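Local atomic coordinates of group 3 allergen SMIPP-S Yv6023A04 (Sarcoptes scabiei type hominis, PDB entry 3H7O), a protein that has the chymotrypsin-like fold of the S1 serine peptidases but, as an inactivated paralogue of them, probably lacks their proteolytic activity. Residues S59-L62 against W63-P66; K9-P12 against W13-A16; K100-G103 against L104-K107. The protein carries 3 engineered substitutions. All coordinates share one frame; numbering follows the deposited sequence.

Interaction 1: S59-L62 against W63-P66; sequences STNL and WEDP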
loop_
_atom_site.group_PDB
_atom_site.type_symbol
_atom_site.label_atom_id
_atom_site.label_comp_id
_atom_site.label_asym_id
_atom_site.label_seq_id
_atom_site.Cartn_x
_atom_site.Cartn_y
_atom_site.Cartn_z
ATOM N N SER A 59 -0.892 -13.719 -4.935
ATOM C CA SER A 59 0.219 -13.777 -5.885
ATOM C C SER A 59 1.592 -13.626 -5.235
ATOM O O SER A 59 1.881 -12.629 -4.577
ATOM C CB SER A 59 0.038 -12.722 -6.990
ATOM O OG SER A 59 1.135 -12.731 -7.891
ATOM N N THR A 60 2.446 -14.615 -5.463
ATOM C CA THR A 60 3.815 -14.588 -4.958
ATOM C C THR A 60 4.754 -13.984 -6.007
ATOM O O THR A 60 5.864 -13.554 -5.694
ATOM C CB THR A 60 4.240 -16.004 -4.514
ATOM O OG1 THR A 60 3.374 -16.420 -3.448
ATOM C CG2 THR A 60 5.688 -16.043 -4.031
ATOM N N ASN A 61 4.283 -13.960 -7.254
ATOM C CA ASN A 61 4.960 -13.288 -8.356
ATOM C C ASN A 61 3.906 -12.922 -9.393
ATOM O O ASN A 61 3.187 -13.794 -9.876
ATOM C CB ASN A 61 6.055 -14.176 -8.968
ATOM C CG ASN A 61 6.785 -13.498 -10.121
ATOM O OD1 ASN A 61 6.211 -13.260 -11.187
ATOM N ND2 ASN A 61 8.059 -13.192 -9.915
ATOM N N LEU A 62 3.810 -11.633 -9.719
ATOM C CA LEU A 62 2.722 -11.125 -10.568
ATOM C C LEU A 62 2.611 -11.814 -11.931
ATOM O O LEU A 62 1.515 -11.900 -12.507
ATOM C CB LEU A 62 2.825 -9.606 -10.731
ATOM C CG LEU A 62 2.669 -8.760 -9.461
ATOM C CD1 LEU A 62 2.651 -7.277 -9.803
ATOM C CD2 LEU A 62 1.410 -9.148 -8.684
ATOM N N TRP A 63 3.741 -12.312 -12.431
ATOM C CA TRP A 63 3.787 -13.047 -13.694
ATOM C C TRP A 63 3.718 -14.560 -13.492
ATOM O O TRP A 63 2.858 -15.233 -14.066
ATOM C CB TRP A 63 5.065 -12.711 -14.471
ATOM C CG TRP A 63 5.128 -11.320 -15.035
ATOM C CD1 TRP A 63 4.139 -10.375 -15.029
ATOM C CD2 TRP A 63 6.237 -10.734 -15.727
ATOM N NE1 TRP A 63 4.573 -9.231 -15.654
ATOM C CE2 TRP A 63 5.855 -9.426 -16.097
ATOM C CE3 TRP A 63 7.520 -11.187 -16.066
ATOM C CZ2 TRP A 63 6.710 -8.563 -16.789
ATOM C CZ3 TRP A 63 8.371 -10.329 -16.755
ATOM C CH2 TRP A 63 7.960 -9.032 -17.109
ATOM N N GLU A 64 4.631 -15.080 -12.672
ATOM C CA GLU A 64 4.878 -16.523 -12.567
ATOM C C GLU A 64 3.937 -17.279 -11.632
ATOM O O GLU A 64 3.708 -18.475 -11.818
ATOM C CB GLU A 64 6.329 -16.776 -12.164
ATOM C CG GLU A 64 7.324 -16.267 -13.190
ATOM C CD GLU A 64 8.742 -16.685 -12.889
ATOM O OE1 GLU A 64 9.247 -16.368 -11.788
ATOM O OE2 GLU A 64 9.353 -17.324 -13.765
ATOM N N ASP A 65 3.426 -16.593 -10.614
ATOM C CA ASP A 65 2.395 -17.154 -9.745
ATOM C C ASP A 65 1.286 -16.112 -9.642
ATOM O O ASP A 65 1.159 -15.444 -8.612
ATOM C CB ASP A 65 2.965 -17.508 -8.362
ATOM C CG ASP A 65 1.910 -18.083 -7.418
ATOM O OD1 ASP A 65 1.217 -19.047 -7.811
ATOM O OD2 ASP A 65 1.768 -17.563 -6.285
ATOM N N PRO A 66 0.491 -15.955 -10.719
ATOM C CA PRO A 66 -0.397 -14.793 -10.842
ATOM C C PRO A 66 -1.584 -14.755 -9.877
ATOM O O PRO A 66 -2.218 -13.704 -9.739
ATOM C CB PRO A 66 -0.893 -14.885 -12.289
ATOM C CG PRO A 66 -0.829 -16.333 -12.610
ATOM C CD PRO A 66 0.384 -16.849 -11.889
#

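Interaction 2: K9-P12 against W13-A16; sequences KQVP and WTVA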
loop_
_atom_site.group_PDB
_atom_site.type_symbol
_atom_site.label_atom_id
_atom_site.label_comp_id
_atom_site.label_asym_id
_atom_site.label_seq_id
_atom_site.Cartn_x
_atom_site.Cartn_y
_atom_site.Cartn_z
ATOM N N LYS A 9 1.450 -16.329 1.485
ATOM C CA LYS A 9 0.857 -16.856 2.713
ATOM C C LYS A 9 1.404 -16.212 3.996
ATOM O O LYS A 9 0.785 -16.318 5.058
ATOM C CB LYS A 9 0.970 -18.384 2.756
ATOM C CG LYS A 9 -0.028 -19.071 1.821
ATOM C CD LYS A 9 -0.124 -20.575 2.037
ATOM C CE LYS A 9 -0.719 -20.951 3.405
ATOM N NZ LYS A 9 -2.052 -20.359 3.691
ATOM N N GLN A 10 2.551 -15.537 3.885
ATOM C CA GLN A 10 3.125 -14.767 4.995
ATOM C C GLN A 10 2.433 -13.419 5.170
ATOM O O GLN A 10 2.303 -12.919 6.290
ATOM C CB GLN A 10 4.626 -14.545 4.783
ATOM C CG GLN A 10 5.467 -15.809 4.841
ATOM C CD GLN A 10 5.474 -16.447 6.215
ATOM O OE1 GLN A 10 4.902 -17.519 6.415
ATOM N NE2 GLN A 10 6.116 -15.786 7.175
ATOM N N VAL A 11 2.005 -12.834 4.053
ATOM C CA VAL A 11 1.363 -11.520 4.041
ATOM C C VAL A 11 0.094 -11.553 3.167
ATOM O O VAL A 11 -0.004 -10.819 2.182
ATOM C CB VAL A 11 2.357 -10.406 3.577
ATOM C CG1 VAL A 11 3.385 -10.121 4.669
ATOM C CG2 VAL A 11 3.071 -10.801 2.281
ATOM N N PRO A 12 -0.890 -12.404 3.538
ATOM C CA PRO A 12 -2.029 -12.730 2.668
ATOM C C PRO A 12 -3.012 -11.587 2.391
ATOM O O PRO A 12 -3.917 -11.744 1.566
ATOM C CB PRO A 12 -2.727 -13.867 3.425
ATOM C CG PRO A 12 -2.377 -13.642 4.842
ATOM C CD PRO A 12 -0.980 -13.111 4.833
ATOM N N TRP A 13 -2.825 -10.459 3.070
ATOM C CA TRP A 13 -3.601 -9.244 2.831
ATOM C C TRP A 13 -3.058 -8.423 1.666
ATOM O O TRP A 13 -3.694 -7.459 1.241
ATOM C CB TRP A 13 -3.603 -8.379 4.099
ATOM C CG TRP A 13 -2.249 -8.297 4.712
ATOM C CD1 TRP A 13 -1.223 -7.483 4.329
ATOM C CD2 TRP A 13 -1.750 -9.096 5.789
ATOM N NE1 TRP A 13 -0.119 -7.714 5.113
ATOM C CE2 TRP A 13 -0.415 -8.700 6.017
ATOM C CE3 TRP A 13 -2.305 -10.109 6.586
ATOM C CZ2 TRP A 13 0.377 -9.274 7.016
ATOM C CZ3 TRP A 13 -1.515 -10.682 7.580
ATOM C CH2 TRP A 13 -0.189 -10.259 7.784
ATOM N N THR A 14 -1.877 -8.792 1.167
ATOM C CA THR A 14 -1.198 -8.018 0.130
ATOM C C THR A 14 -1.841 -8.258 -1.230
ATOM O O THR A 14 -2.130 -9.402 -1.604
ATOM C CB THR A 14 0.317 -8.364 0.051
ATOM O OG1 THR A 14 0.895 -8.318 1.364
ATOM C CG2 THR A 14 1.066 -7.387 -0.859
ATOM N N VAL A 15 -2.075 -7.171 -1.961
ATOM C CA VAL A 15 -2.553 -7.263 -3.339
ATOM C C VAL A 15 -1.772 -6.301 -4.225
ATOM O O VAL A 15 -1.074 -5.414 -3.727
ATOM C CB VAL A 15 -4.089 -6.980 -3.475
ATOM C CG1 VAL A 15 -4.898 -7.884 -2.566
ATOM C CG2 VAL A 15 -4.417 -5.520 -3.203
ATOM N N ALA A 16 -1.880 -6.505 -5.535
ATOM C CA ALA A 16 -1.446 -5.526 -6.517
ATOM C C ALA A 16 -2.672 -4.832 -7.094
ATOM O O ALA A 16 -3.654 -5.492 -7.475
ATOM C CB ALA A 16 -0.641 -6.197 -7.629
#

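Interaction 3: K100-G103 against L104-K107; sequences KLDG and LKSK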
loop_
_atom_site.group_PDB
_atom_site.type_symbol
_atom_site.label_atom_id
_atom_site.label_comp_id
_atom_site.label_asym_id
_atom_site.label_seq_id
_atom_site.Cartn_x
_atom_site.Cartn_y
_atom_site.Cartn_z
ATOM N N LYS A 100 -12.474 -13.618 -3.888
ATOM C CA LYS A 100 -12.654 -14.998 -3.442
ATOM C C LYS A 100 -11.630 -15.337 -2.356
ATOM O O LYS A 100 -10.641 -16.041 -2.608
ATOM C CB LYS A 100 -12.521 -15.972 -4.620
ATOM C CG LYS A 100 -13.612 -15.856 -5.672
ATOM C CD LYS A 100 -13.515 -16.972 -6.706
ATOM C CE LYS A 100 -14.032 -18.297 -6.156
ATOM N NZ LYS A 100 -14.228 -19.306 -7.235
ATOM N N LEU A 101 -11.873 -14.832 -1.150
ATOM C CA LEU A 101 -10.959 -15.043 -0.031
ATOM C C LEU A 101 -10.986 -16.502 0.413
ATOM O O LEU A 101 -12.054 -17.093 0.584
ATOM C CB LEU A 101 -11.302 -14.116 1.138
ATOM C CG LEU A 101 -11.416 -12.611 0.871
ATOM C CD1 LEU A 101 -11.806 -11.880 2.146
ATOM C CD2 LEU A 101 -10.126 -12.038 0.299
ATOM N N ASP A 102 -9.803 -17.083 0.571
ATOM C CA ASP A 102 -9.684 -18.469 1.000
ATOM C C ASP A 102 -9.146 -18.568 2.428
ATOM O O ASP A 102 -8.976 -19.667 2.956
ATOM C CB ASP A 102 -8.802 -19.259 0.023
ATOM C CG ASP A 102 -7.347 -18.807 0.034
ATOM O OD1 ASP A 102 -7.004 -17.845 0.756
ATOM O OD2 ASP A 102 -6.536 -19.426 -0.687
ATOM N N GLY A 103 -8.866 -17.411 3.032
ATOM C CA GLY A 103 -8.321 -17.328 4.390
ATOM C C GLY A 103 -6.894 -17.830 4.521
ATOM O O GLY A 103 -6.392 -18.001 5.632
ATOM N N LEU A 104 -6.245 -18.057 3.379
ATOM C CA LEU A 104 -4.915 -18.656 3.323
ATOM C C LEU A 104 -3.969 -17.811 2.460
ATOM O O LEU A 104 -3.040 -17.179 2.974
ATOM C CB LEU A 104 -5.009 -20.094 2.788
ATOM C CG LEU A 104 -5.932 -21.078 3.524
ATOM C CD1 LEU A 104 -6.267 -22.299 2.660
ATOM C CD2 LEU A 104 -5.345 -21.508 4.867
ATOM N N LYS A 105 -4.210 -17.796 1.154
ATOM C CA LYS A 105 -3.444 -16.949 0.243
ATOM C C LYS A 105 -4.019 -15.539 0.217
ATOM O O LYS A 105 -3.329 -14.590 -0.158
ATOM C CB LYS A 105 -3.441 -17.533 -1.169
ATOM C CG LYS A 105 -2.658 -18.825 -1.332
ATOM C CD LYS A 105 -2.776 -19.318 -2.766
ATOM C CE LYS A 105 -1.744 -20.373 -3.089
ATOM N NZ LYS A 105 -1.597 -20.527 -4.563
ATOM N N SER A 106 -5.287 -15.413 0.610
ATOM C CA SER A 106 -5.960 -14.116 0.672
ATOM C C SER A 106 -6.785 -13.993 1.947
ATOM O O SER A 106 -7.688 -14.796 2.208
ATOM C CB SER A 106 -6.821 -13.879 -0.573
ATOM O OG SER A 106 -7.704 -14.967 -0.796
ATOM N N LYS A 107 -6.454 -12.984 2.744
ATOM C CA LYS A 107 -7.016 -12.817 4.077
ATOM C C LYS A 107 -7.018 -11.326 4.387
ATOM O O LYS A 107 -6.071 -10.631 4.038
ATOM C CB LYS A 107 -6.155 -13.579 5.092
ATOM C CG LYS A 107 -6.770 -13.758 6.465
ATOM C CD LYS A 107 -5.818 -14.480 7.406
ATOM C CE LYS A 107 -6.307 -14.394 8.841
ATOM N NZ LYS A 107 -5.612 -15.359 9.731
#

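Interaction 1: S59-L62 against W63-P66
The side-chain oxygen of Asn61 is gripped by two backbone N-H groups from just ahead in the chain: OD1 lies 2.9 Å from Trp63 N and 2.8 Å from Glu64 N. The two donors reach it from opposite faces of the amide plane. The Glu64 bond is almost straight at the hydrogen (175°), yet its donor stands above the plane rather than on a lone pair. With CG anti to the backbone N (chi1 -180°), the amide is swung alongside its own carbonyl and over the bend, where both N-H groups can be met. The backbone carbonyl helps from the same residue, as Asn61 O accepts from Asp65 N at 2.9 Å; the two residues form a single antiparallel hydrogen-bonded bridge. An Asx turn combined with this i-to-i+4 backbone bond makes an Asx motif, and Asn61 suits it because a short side chain can offer one acceptor to its own turn while ND2 still donates outward, to Asp141 OD1 and to the carbonyl of Pro137. The motif reverses the chain in the loop between strands 54-57 and 68-78 of the N-terminal barrel, which by topology probably corresponds to the loop that binds calcium in trypsin. At the base of the bend side chains tie the two limbs. Ser59 OG donates to Asp65 O at 2.8 Å, a short side chain whose hydroxyl can be satisfied at once by a nearby carbonyl. In the other direction, Asp65 uses OD2 to accept from Thr60 N at 3.1 Å, on the anti side of its carboxylate. Pro66 sets its CB 3.8 Å from Leu62 O, and its own carbonyl accepts from Gln56. The side chain of Leu62 turns from the loop to pack on Ala16 and Arg18 of strand 14-19, and the Trp63 indole stacks with His140.

Interaction 2: K9-P12 against W13-A16
A type I beta turn from Val11 to Thr14 delivers the chain into strand 14-19, and the carbonyl oxygen of Val11 closes it twice. Thr14 N donates to Val11 O at 2.9 Å, the usual bond of such a turn, while Thr14 OG1 donates to the same oxygen at 2.8 Å. Both donors are tilted out of the carbonyl plane. Threonine fits here because its beta-branch favours the coming strand and its hydroxyl doubles the closure; OG1 is also hydrogen-bonded to Ser127 OG, so this buried hydroxyl has two partners. Pro12 takes the second position of the turn, where its fixed phi belongs and no N-H is needed. The indole of Trp13 folds back over the turn instead of leaving it, since its CG sits between the backbone N and the carbonyl carbon (chi1 44°). One ring face then covers Val11 CA and Pro12 CD, each 4.0 Å from the centroid of the Trp13 six-membered ring in a CH-pi contact. Val11 CG1 adds an apolar touch at Trp13 CZ2, 3.9 Å away. Further out, the indole packs on Pro186 and Val188, and Val11 on Leu125, residues of the second sheet. The whole is a proline-containing type I turn, doubly closed by its last residue and roofed by an aromatic ring, at the entrance to the N-terminal barrel of the chymotrypsin fold.

Interaction 3: K100-G103 against L104-K107
Asp102 CG and Ser106 OG each lie between the backbone N and the carbonyl carbon of their own residue (chi1 67° and 52°), and these torsions turn the carboxylate and the hydroxyl inward across the bend they share. Asp102 OD1 collects backbone N-H groups there. Leu104 N lies 2.7 Å from Asp102 OD1 and comes from above the carboxylate plane; Ser106 N, 3.0 Å from the same Asp102 OD1, arrives on the syn side and across the opposite face, with a fairly straight bond of 161°. Lys105 N leans between the two carboxylate oxygens and makes weak bonds to both, the shorter to Asp102 OD1 at 2.8 Å. The bond to Leu104 defines an Asx turn, here extended by further N-H groups of the same bend. It lies in the surface connection between strand 91-95 of the N-terminal barrel and strand 123-128 of the second sheet. Aspartate suits the place because its short arm should place its negative charge where several N-H groups point. Gly103 follows with positive phi, a conformation a residue without a side chain adopts easily, and its N makes a weak bond to Ser106 O at 3.0 Å. Ser106 is also an acceptor: its OG takes a bond from Asp102 N at 3.3 Å. That hydroxyl is further bonded to Glu58 OE2, and Glu58 stands close to Asp102 OD2 as well; the two like charges may raise the pKa of one acid. Lys105 NZ, 6.4 Å from Asp102 OD2, makes no salt bridge with it but may ease the charge. On the side of strand 26-32, Leu101 CD2 packs on Ser106 CB at 3.9 Å, and both residues rest against Ile32 of that strand.

From the N terminus, the chain first meets interaction 2, a tight turn that starts strand 14-19, then interaction 1, a bend within the loop between strands 54-57 and 68-78, and last interaction 3, a bend on the way from strand 91-95 to strand 123-128. The three follow in series; none nests within or crosses another. In space they are neighbours, with residues 9-16 touching both of the others. Leu62 CD2 meets Ala16 CB at 3.7 Å, and Pro12 O probably accepts a hydrogen bond from Lys107 N. Interactions 1 and 3 do not touch. Together the contacts gather the start of strand 14-19, which also packs on the second sheet, the 58-67 loop and the connection to strand 123-128.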